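Local coordinates for lysosome-associated membrane glycoprotein 1 (PDB 5GV0) that is a heavily glycosylated membrane glycoprotein of lysosomes whose membrane-proximal luminal domain probably takes part in its assembly with other LAMP molecules, at residues K65-E70 with L89-P94; N46-G51 with K61-N66; A22-I27 with A40-P45. All coordinates share one frame; numbering follows the deposited sequence.

Interaction 1: residues K65-E70 with L89-P94; sequences KNRALE and LNMTLP. With NAG (2-acetamido-2-deoxy-beta-D-glucopyranose), chain E.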
loop_
_atom_site.group_PDB
_atom_site.type_symbol
_atom_site.label_atom_id
_atom_site.label_comp_id
_atom_site.label_asym_id
_atom_site.label_seq_id
_atom_site.Cartn_x
_atom_site.Cartn_y
_atom_site.Cartn_z
ATOM N N LYS A 65 8.148 12.609 8.600
ATOM C CA LYS A 65 7.734 13.648 9.539
ATOM C C LYS A 65 6.329 14.193 9.263
ATOM O O LYS A 65 5.609 14.560 10.189
ATOM C CB LYS A 65 8.749 14.796 9.519
ATOM C CG LYS A 65 8.548 15.828 10.617
ATOM C CD LYS A 65 9.650 16.877 10.596
ATOM C CE LYS A 65 9.592 17.721 9.332
ATOM N NZ LYS A 65 8.336 18.521 9.255
ATOM N N ASN A 66 5.938 14.231 7.994
ATOM C CA ASN A 66 4.686 14.875 7.607
ATOM C C ASN A 66 3.587 13.927 7.147
ATOM O O ASN A 66 2.499 14.369 6.781
ATOM C CB ASN A 66 4.947 15.894 6.497
ATOM C CG ASN A 66 5.604 17.160 7.007
ATOM O OD1 ASN A 66 6.732 17.483 6.633
ATOM N ND2 ASN A 66 4.896 17.890 7.862
ATOM N N ARG A 67 3.856 12.627 7.177
ATOM C CA ARG A 67 2.954 11.683 6.533
ATOM C C ARG A 67 3.140 10.268 7.051
ATOM O O ARG A 67 4.266 9.817 7.244
ATOM C CB ARG A 67 3.182 11.712 5.023
ATOM C CG ARG A 67 2.240 10.852 4.203
ATOM C CD ARG A 67 2.997 10.201 3.058
ATOM N NE ARG A 67 3.745 9.040 3.521
ATOM C CZ ARG A 67 4.962 8.705 3.105
ATOM N NH1 ARG A 67 5.602 9.443 2.203
ATOM N NH2 ARG A 67 5.540 7.622 3.599
ATOM N N ALA A 68 2.031 9.570 7.271
ATOM C CA ALA A 68 2.081 8.153 7.584
ATOM C C ALA A 68 1.057 7.415 6.746
ATOM O O ALA A 68 -0.129 7.755 6.759
ATOM C CB ALA A 68 1.835 7.914 9.072
ATOM N N LEU A 69 1.528 6.421 6.005
ATOM C CA LEU A 69 0.670 5.586 5.174
ATOM C C LEU A 69 0.676 4.165 5.687
ATOM O O LEU A 69 1.745 3.568 5.805
ATOM C CB LEU A 69 1.147 5.600 3.723
ATOM C CG LEU A 69 0.453 4.591 2.796
ATOM C CD1 LEU A 69 -0.989 5.002 2.528
ATOM C CD2 LEU A 69 1.222 4.442 1.481
ATOM N N GLU A 70 -0.501 3.609 5.968
ATOM C CA GLU A 70 -0.570 2.205 6.370
ATOM C C GLU A 70 -1.399 1.414 5.382
ATOM O O GLU A 70 -2.526 1.790 5.036
ATOM C CB GLU A 70 -1.142 2.032 7.776
ATOM C CG GLU A 70 -1.115 0.560 8.240
ATOM C CD GLU A 70 -1.566 0.392 9.672
ATOM O OE1 GLU A 70 -2.774 0.548 9.931
ATOM O OE2 GLU A 70 -0.710 0.108 10.539
ATOM N N LEU A 89 -4.224 6.947 5.835
ATOM C CA LEU A 89 -3.245 8.000 5.620
ATOM C C LEU A 89 -3.412 9.123 6.633
ATOM O O LEU A 89 -4.496 9.685 6.769
ATOM C CB LEU A 89 -3.370 8.556 4.199
ATOM C CG LEU A 89 -2.475 9.752 3.865
ATOM C CD1 LEU A 89 -1.012 9.339 3.782
ATOM C CD2 LEU A 89 -2.927 10.406 2.572
ATOM N N ASN A 90 -2.337 9.435 7.353
ATOM C CA ASN A 90 -2.263 10.659 8.142
ATOM C C ASN A 90 -1.339 11.617 7.419
ATOM O O ASN A 90 -0.253 11.222 6.996
ATOM C CB ASN A 90 -1.717 10.407 9.550
ATOM C CG ASN A 90 -2.686 9.671 10.447
ATOM O OD1 ASN A 90 -3.865 9.508 10.131
ATOM N ND2 ASN A 90 -2.177 9.222 11.592
ATOM N N MET A 91 -1.736 12.873 7.277
ATOM C CA MET A 91 -0.865 13.795 6.569
ATOM C C MET A 91 -0.965 15.215 7.087
ATOM O O MET A 91 -2.020 15.652 7.536
ATOM C CB MET A 91 -1.191 13.755 5.079
ATOM C CG MET A 91 -0.130 14.364 4.196
ATOM S SD MET A 91 -0.388 13.883 2.481
ATOM C CE MET A 91 1.260 14.127 1.831
ATOM N N THR A 92 0.148 15.938 7.021
ATOM C CA THR A 92 0.129 17.371 7.261
ATOM C C THR A 92 0.558 18.100 5.986
ATOM O O THR A 92 1.655 17.879 5.471
ATOM C CB THR A 92 1.041 17.767 8.431
ATOM O OG1 THR A 92 0.511 17.232 9.649
ATOM C CG2 THR A 92 1.116 19.282 8.552
ATOM N N LEU A 93 -0.332 18.939 5.469
ATOM C CA LEU A 93 -0.048 19.759 4.298
ATOM C C LEU A 93 -0.071 21.225 4.708
ATOM O O LEU A 93 -1.147 21.788 4.912
ATOM C CB LEU A 93 -1.064 19.507 3.185
ATOM C CG LEU A 93 -1.111 18.126 2.526
ATOM C CD1 LEU A 93 -2.361 17.994 1.672
ATOM C CD2 LEU A 93 0.127 17.896 1.687
ATOM N N PRO A 94 1.113 21.843 4.830
ATOM C CA PRO A 94 1.238 23.211 5.341
ATOM C C PRO A 94 0.382 24.239 4.596
ATOM O O PRO A 94 -0.100 25.168 5.240
ATOM C CB PRO A 94 2.728 23.511 5.160
ATOM C CG PRO A 94 3.382 22.181 5.212
ATOM C CD PRO A 94 2.426 21.256 4.514
HETATM C C1 NAG E . -2.949 8.499 12.565
HETATM C C2 NAG E . -2.364 7.099 12.748
HETATM C C3 NAG E . -3.123 6.345 13.838
HETATM C C4 NAG E . -3.182 7.171 15.117
HETATM C C5 NAG E . -3.741 8.557 14.815
HETATM C C6 NAG E . -3.734 9.470 16.019
HETATM C C7 NAG E . -1.309 5.927 10.861
HETATM C C8 NAG E . -1.543 5.203 9.571
HETATM N N2 NAG E . -2.402 6.363 11.495
HETATM O O3 NAG E . -2.459 5.115 14.097
HETATM O O4 NAG E . -4.018 6.529 16.072
HETATM O O5 NAG E . -2.937 9.187 13.810
HETATM O O6 NAG E . -2.411 9.849 16.374
HETATM O O7 NAG E . -0.181 6.104 11.313
#
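Asn90 O is approached by two facing groups: Ala68 N donates a hydrogen bond to it at 2.8 Å, and Arg67 CA adds a weaker CA-H...O contact at 3.3 Å. Ala68 O accepts from Asn90 N in return, at 2.8 Å, which makes Ala68 and Asn90 an antiparallel hydrogen-bonded pair between two non-hydrogen-bonded ones, Arg67 with Met91 and Leu69 with Leu89. A further bond, Thr92 N to Asn66 O at 2.8 Å, extends the pairing to the residue before strand 67-76.

On the Ala68 face, Asn90 ND2 is covalently linked to C1 of an N-acetylglucosamine: an N-glycosylation site on a beta hairpin, in an Asn-Met-Thr sequon completed by Thr92. The sugar's acetamide folds back over the hairpin, with O7 3.5 Å from Ala68 CB and C8 3.7 Å from Glu70 CB, while Asn90 OD1 is engaged by Ser102. On the other face Arg67 CG stands anti to its backbone N (chi1 -176°) and meets Leu89 CD1 at 3.6 Å, the side chains crossing at about a right angle.

The hairpin of strands 67-76 and 81-92 is flanked by strands 57-64 and 100-105; Leu25 and Phe41 pack on the face carrying Arg67, Leu89 and Met91.

Interaction 2: residues N46-G51 with K61-N66; sequences NDTSSG and KVENKN. With NAG (2-acetamido-2-deoxy-beta-D-glucopyranose), chain E.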
loop_
_atom_site.group_PDB
_atom_site.type_symbol
_atom_site.label_atom_id
_atom_site.label_comp_id
_atom_site.label_asym_id
_atom_site.label_seq_id
_atom_site.Cartn_x
_atom_site.Cartn_y
_atom_site.Cartn_z
ATOM N N ASN A 46 13.505 6.578 1.532
ATOM C CA ASN A 46 13.953 7.174 2.785
ATOM C C ASN A 46 12.974 7.023 3.935
ATOM O O ASN A 46 13.335 7.223 5.091
ATOM C CB ASN A 46 14.232 8.659 2.582
ATOM C CG ASN A 46 15.297 8.909 1.542
ATOM O OD1 ASN A 46 16.191 8.085 1.351
ATOM N ND2 ASN A 46 15.208 10.043 0.859
ATOM N N ASP A 47 11.727 6.696 3.614
ATOM C CA ASP A 47 10.696 6.610 4.638
ATOM C C ASP A 47 10.994 5.515 5.651
ATOM O O ASP A 47 11.620 4.505 5.333
ATOM C CB ASP A 47 9.324 6.352 4.016
ATOM C CG ASP A 47 8.815 7.524 3.200
ATOM O OD1 ASP A 47 9.347 8.646 3.356
ATOM O OD2 ASP A 47 7.869 7.317 2.410
ATOM N N THR A 48 10.527 5.735 6.873
ATOM C CA THR A 48 10.605 4.746 7.929
ATOM C C THR A 48 9.526 3.704 7.702
ATOM O O THR A 48 8.363 4.059 7.508
ATOM C CB THR A 48 10.414 5.398 9.298
ATOM O OG1 THR A 48 11.497 6.306 9.548
ATOM C CG2 THR A 48 10.366 4.348 10.389
ATOM N N SER A 49 9.890 2.430 7.697
ATOM C CA SER A 49 8.885 1.387 7.527
ATOM C C SER A 49 8.851 0.391 8.683
ATOM O O SER A 49 9.858 0.112 9.341
ATOM C CB SER A 49 9.094 0.636 6.212
ATOM O OG SER A 49 10.325 -0.060 6.203
ATOM N N SER A 50 7.663 -0.145 8.918
ATOM C CA SER A 50 7.431 -1.125 9.961
ATOM C C SER A 50 6.149 -1.844 9.611
ATOM O O SER A 50 5.490 -1.484 8.642
ATOM C CB SER A 50 7.321 -0.464 11.335
ATOM O OG SER A 50 6.199 0.407 11.390
ATOM N N GLY A 51 5.785 -2.855 10.385
ATOM C CA GLY A 51 4.553 -3.562 10.096
ATOM C C GLY A 51 4.195 -4.553 11.175
ATOM O O GLY A 51 4.887 -4.670 12.183
ATOM N N LYS A 61 3.431 -0.047 7.465
ATOM C CA LYS A 61 3.358 1.397 7.638
ATOM C C LYS A 61 4.633 2.062 7.141
ATOM O O LYS A 61 5.734 1.683 7.527
ATOM C CB LYS A 61 3.109 1.766 9.098
ATOM C CG LYS A 61 2.891 3.253 9.320
ATOM C CD LYS A 61 2.717 3.589 10.788
ATOM C CE LYS A 61 1.431 3.022 11.361
ATOM N NZ LYS A 61 1.195 3.555 12.735
ATOM N N VAL A 62 4.467 3.046 6.264
ATOM C CA VAL A 62 5.585 3.794 5.720
ATOM C C VAL A 62 5.385 5.266 6.062
ATOM O O VAL A 62 4.346 5.857 5.755
ATOM C CB VAL A 62 5.734 3.577 4.191
ATOM C CG1 VAL A 62 5.983 2.103 3.904
ATOM C CG2 VAL A 62 4.498 4.034 3.436
ATOM N N GLU A 63 6.367 5.863 6.722
ATOM C CA GLU A 63 6.140 7.192 7.259
ATOM C C GLU A 63 7.364 8.091 7.254
ATOM O O GLU A 63 8.508 7.635 7.156
ATOM C CB GLU A 63 5.594 7.087 8.684
ATOM C CG GLU A 63 6.501 6.358 9.663
ATOM C CD GLU A 63 5.806 6.064 10.980
ATOM O OE1 GLU A 63 5.078 6.946 11.491
ATOM O OE2 GLU A 63 5.974 4.947 11.505
ATOM N N ASN A 64 7.087 9.384 7.347
ATOM C CA ASN A 64 8.100 10.391 7.598
ATOM C C ASN A 64 7.497 11.455 8.510
ATOM O O ASN A 64 6.449 11.229 9.117
ATOM C CB ASN A 64 8.619 10.988 6.289
ATOM C CG ASN A 64 7.518 11.562 5.424
ATOM O OD1 ASN A 64 6.633 12.269 5.901
ATOM N ND2 ASN A 64 7.571 11.259 4.132
ATOM N N LYS A 65 8.148 12.609 8.600
ATOM C CA LYS A 65 7.734 13.648 9.539
ATOM C C LYS A 65 6.329 14.193 9.263
ATOM O O LYS A 65 5.609 14.560 10.189
ATOM C CB LYS A 65 8.749 14.796 9.519
ATOM C CG LYS A 65 8.548 15.828 10.617
ATOM C CD LYS A 65 9.650 16.877 10.596
ATOM C CE LYS A 65 9.592 17.721 9.332
ATOM N NZ LYS A 65 8.336 18.521 9.255
ATOM N N ASN A 66 5.938 14.231 7.994
ATOM C CA ASN A 66 4.686 14.875 7.607
ATOM C C ASN A 66 3.587 13.927 7.147
ATOM O O ASN A 66 2.499 14.369 6.781
ATOM C CB ASN A 66 4.947 15.894 6.497
ATOM C CG ASN A 66 5.604 17.160 7.007
ATOM O OD1 ASN A 66 6.732 17.483 6.633
ATOM N ND2 ASN A 66 4.896 17.890 7.862
HETATM C C1 NAG E . -2.949 8.499 12.565
HETATM C C2 NAG E . -2.364 7.099 12.748
HETATM C C3 NAG E . -3.123 6.345 13.838
HETATM C C4 NAG E . -3.182 7.171 15.117
HETATM C C5 NAG E . -3.741 8.557 14.815
HETATM C C6 NAG E . -3.734 9.470 16.019
HETATM C C7 NAG E . -1.309 5.927 10.861
HETATM C C8 NAG E . -1.543 5.203 9.571
HETATM N N2 NAG E . -2.402 6.363 11.495
HETATM O O3 NAG E . -2.459 5.115 14.097
HETATM O O4 NAG E . -4.018 6.529 16.072
HETATM O O5 NAG E . -2.937 9.187 13.810
HETATM O O6 NAG E . -2.411 9.849 16.374
HETATM O O7 NAG E . -0.181 6.104 11.313
HETATM O O HOH W 1 6.811 2.853 10.205
#
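Asp47 meets Glu63 and Asn64 through CB, CG and OD1. Asp47 CB lies 3.5 Å from Glu63 O; CG, turned beside its own backbone N (chi1 -68°), stays within van der Waals reach of Glu63 O and Asn64 ND2; and Asp47 OD1 accepts a hydrogen bond from Asn64 ND2 at 3.3 Å. The two side chains run side by side and point the same way, yet their planes are 72° apart, and ND2 meets OD1 from 44° above the carboxylate plane: a long bond, not a coplanar one. OD2, the other tip, is taken by Arg67 in a salt bridge and by Ser44 N. The partner Asn64 is itself tethered, since its OD1 accepts from Asn66 N in an Asx turn.

Beyond Asp47 the backbones pair as an antiparallel hairpin. Thr48 with Glu63 and Ser50 with Lys61 are hydrogen-bonded pairs, each closed by two bonds, as in Lys61 N to Ser50 O at 2.8 Å. Over the face of these four residues a water lies within hydrogen-bonding distance of Ser50 OG (2.8 Å), Glu63 OE2 (2.6 Å) and the carbonyl oxygen of Lys61. Lys61 NZ leads off to the sugar on Asn90, making a weak hydrogen bond to O7 of that sugar at 3.2 Å.

Strand 48-52 pairs with one side of strand 57-64, whose other side is bound by strand 67-76; Tyr7 of strand 5-11 packs on Ser49 and Val62.

Interaction 3: residues A22-I27 with A40-P45; sequences ALQLNI and AFNISP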
loop_
_atom_site.group_PDB
_atom_site.type_symbol
_atom_site.label_atom_id
_atom_site.label_comp_id
_atom_site.label_asym_id
_atom_site.label_seq_id
_atom_site.Cartn_x
_atom_site.Cartn_y
_atom_site.Cartn_z
ATOM N N ALA A 22 6.712 0.308 -6.015
ATOM C CA ALA A 22 6.799 1.748 -6.173
ATOM C C ALA A 22 5.409 2.337 -5.983
ATOM O O ALA A 22 4.473 1.959 -6.692
ATOM C CB ALA A 22 7.361 2.101 -7.552
ATOM N N LEU A 23 5.278 3.251 -5.023
ATOM C CA LEU A 23 3.981 3.783 -4.621
ATOM C C LEU A 23 3.949 5.299 -4.644
ATOM O O LEU A 23 4.956 5.957 -4.400
ATOM C CB LEU A 23 3.616 3.303 -3.220
ATOM C CG LEU A 23 3.614 1.798 -2.948
ATOM C CD1 LEU A 23 3.380 1.579 -1.472
ATOM C CD2 LEU A 23 2.548 1.099 -3.764
ATOM N N GLN A 24 2.766 5.841 -4.909
ATOM C CA GLN A 24 2.575 7.276 -5.027
ATOM C C GLN A 24 1.189 7.645 -4.536
ATOM O O GLN A 24 0.209 7.002 -4.911
ATOM C CB GLN A 24 2.767 7.694 -6.478
ATOM C CG GLN A 24 2.415 9.123 -6.814
ATOM C CD GLN A 24 2.575 9.365 -8.294
ATOM O OE1 GLN A 24 1.644 9.157 -9.069
ATOM N NE2 GLN A 24 3.774 9.764 -8.700
ATOM N N LEU A 25 1.105 8.656 -3.683
ATOM C CA LEU A 25 -0.188 9.185 -3.259
ATOM C C LEU A 25 -0.594 10.322 -4.180
ATOM O O LEU A 25 0.180 11.239 -4.413
ATOM C CB LEU A 25 -0.132 9.669 -1.814
ATOM C CG LEU A 25 0.293 8.623 -0.786
ATOM C CD1 LEU A 25 0.704 9.314 0.494
ATOM C CD2 LEU A 25 -0.847 7.655 -0.533
ATOM N N ASN A 26 -1.806 10.254 -4.710
ATOM C CA ASN A 26 -2.348 11.327 -5.527
ATOM C C ASN A 26 -3.474 11.975 -4.735
ATOM O O ASN A 26 -4.519 11.354 -4.510
ATOM C CB ASN A 26 -2.837 10.782 -6.877
ATOM C CG ASN A 26 -3.371 11.863 -7.808
ATOM O OD1 ASN A 26 -4.076 12.777 -7.388
ATOM N ND2 ASN A 26 -3.048 11.742 -9.091
ATOM N N ILE A 27 -3.253 13.202 -4.277
ATOM C CA ILE A 27 -4.212 13.843 -3.387
ATOM C C ILE A 27 -4.701 15.183 -3.930
ATOM O O ILE A 27 -3.916 16.041 -4.356
ATOM C CB ILE A 27 -3.623 14.029 -1.965
ATOM C CG1 ILE A 27 -4.682 14.622 -1.037
ATOM C CG2 ILE A 27 -2.346 14.869 -1.984
ATOM C CD1 ILE A 27 -4.432 14.338 0.418
ATOM N N ALA A 40 1.114 14.953 -6.277
ATOM C CA ALA A 40 1.599 13.598 -6.062
ATOM C C ALA A 40 2.699 13.592 -5.022
ATOM O O ALA A 40 3.602 14.426 -5.047
ATOM C CB ALA A 40 2.101 12.990 -7.356
ATOM N N PHE A 41 2.611 12.637 -4.104
ATOM C CA PHE A 41 3.637 12.426 -3.098
ATOM C C PHE A 41 4.140 11.001 -3.219
ATOM O O PHE A 41 3.418 10.051 -2.900
ATOM C CB PHE A 41 3.089 12.690 -1.698
ATOM C CG PHE A 41 2.678 14.111 -1.475
ATOM C CD1 PHE A 41 3.607 15.056 -1.075
ATOM C CD2 PHE A 41 1.368 14.508 -1.675
ATOM C CE1 PHE A 41 3.232 16.370 -0.877
ATOM C CE2 PHE A 41 0.995 15.823 -1.476
ATOM C CZ PHE A 41 1.932 16.751 -1.079
ATOM N N ASN A 42 5.365 10.846 -3.703
ATOM C CA ASN A 42 5.940 9.518 -3.833
ATOM C C ASN A 42 6.316 8.953 -2.476
ATOM O O ASN A 42 6.847 9.660 -1.620
ATOM C CB ASN A 42 7.171 9.543 -4.740
ATOM C CG ASN A 42 6.821 9.783 -6.192
ATOM O OD1 ASN A 42 5.662 9.680 -6.585
ATOM N ND2 ASN A 42 7.827 10.087 -7.001
ATOM N N ILE A 43 6.034 7.676 -2.278
ATOM C CA ILE A 43 6.577 6.978 -1.131
ATOM C C ILE A 43 8.066 6.846 -1.383
ATOM O O ILE A 43 8.496 6.340 -2.419
ATOM C CB ILE A 43 5.929 5.617 -0.935
ATOM C CG1 ILE A 43 4.429 5.775 -0.679
ATOM C CG2 ILE A 43 6.608 4.881 0.214
ATOM C CD1 ILE A 43 4.083 6.813 0.363
ATOM N N SER A 44 8.848 7.349 -0.442
ATOM C CA SER A 44 10.284 7.459 -0.614
ATOM C C SER A 44 11.005 6.255 -0.037
ATOM O O SER A 44 10.573 5.689 0.962
ATOM C CB SER A 44 10.787 8.738 0.048
ATOM O OG SER A 44 12.200 8.785 0.043
ATOM N N PRO A 45 12.123 5.866 -0.660
ATOM C CA PRO A 45 12.999 4.844 -0.084
ATOM C C PRO A 45 13.483 5.268 1.307
ATOM O O PRO A 45 13.792 4.424 2.151
ATOM C CB PRO A 45 14.158 4.771 -1.089
ATOM C CG PRO A 45 14.109 6.071 -1.827
ATOM C CD PRO A 45 12.659 6.406 -1.922
HETATM O O HOH W 2 7.813 4.038 -3.769
#
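Gln24 and Asn42 are brought together by contrasting torsions: Gln24 CG stands anti to its backbone N (chi1 172°) with the chain extended beyond, whereas Asn42 CG swings beside its own backbone N (chi1 -70°). The two amides end nearly coplanar, 9° apart, and Gln24 NE2 donates to Asn42 OD1 at 2.8 Å in the plane of both groups. Ala40 CB, on the same face, lies 3.8 Å from Gln24 CD and so flanks the amide. Gln24 OE1 is taken by Asn136 of strand 133-138.

The other face is apolar. Ile27 CG2 meets the edge of the Phe41 ring, in its plane, 3.5 Å from CE2. Leu23 CB touches Ile43 CG1 at 3.6 Å, while Leu25 CD1 and Ile43 CD1 make a longer contact.

Between the faces, Leu25 and Phe41 exchange two backbone bonds, Leu25 N to Phe41 O being 2.8 Å long. Where the strand pairing gives out, Leu23 O still accepts from Ile43 N, and a water continues it, accepting from Leu23 N at 2.9 Å and lying 2.8 Å from Ile43 O. The apolar face thus joins the two sheets, Leu25 and Ile43 meeting Arg67 and Leu69, while the polar amide pair lies on the opposite face.

How the interactions relate
From the N terminus, interaction 3 closes before the others open, as the hairpin of strands 14-30 and 36-42. Its second segment ends at Pro45, and interaction 2 opens at Asn46, carrying the chain into the second sheet. Interaction 2 closes across nine residues, five of them strand; interaction 1 begins on Lys65 and Asn66, where interaction 2 ends, and closes its longer hairpin with 89-94. None nests or crosses. Interactions 1 and 2 share one sheet, in which strands 57-64 and 67-76 are neighbours, and the Arg67-Asp47 salt bridge (NH2 to OD2, 2.6 Å) joins them. Interaction 3, in the other sheet, packs on interaction 1 through Met91 and Phe41 and on interaction 2 through Val62 and Ile43.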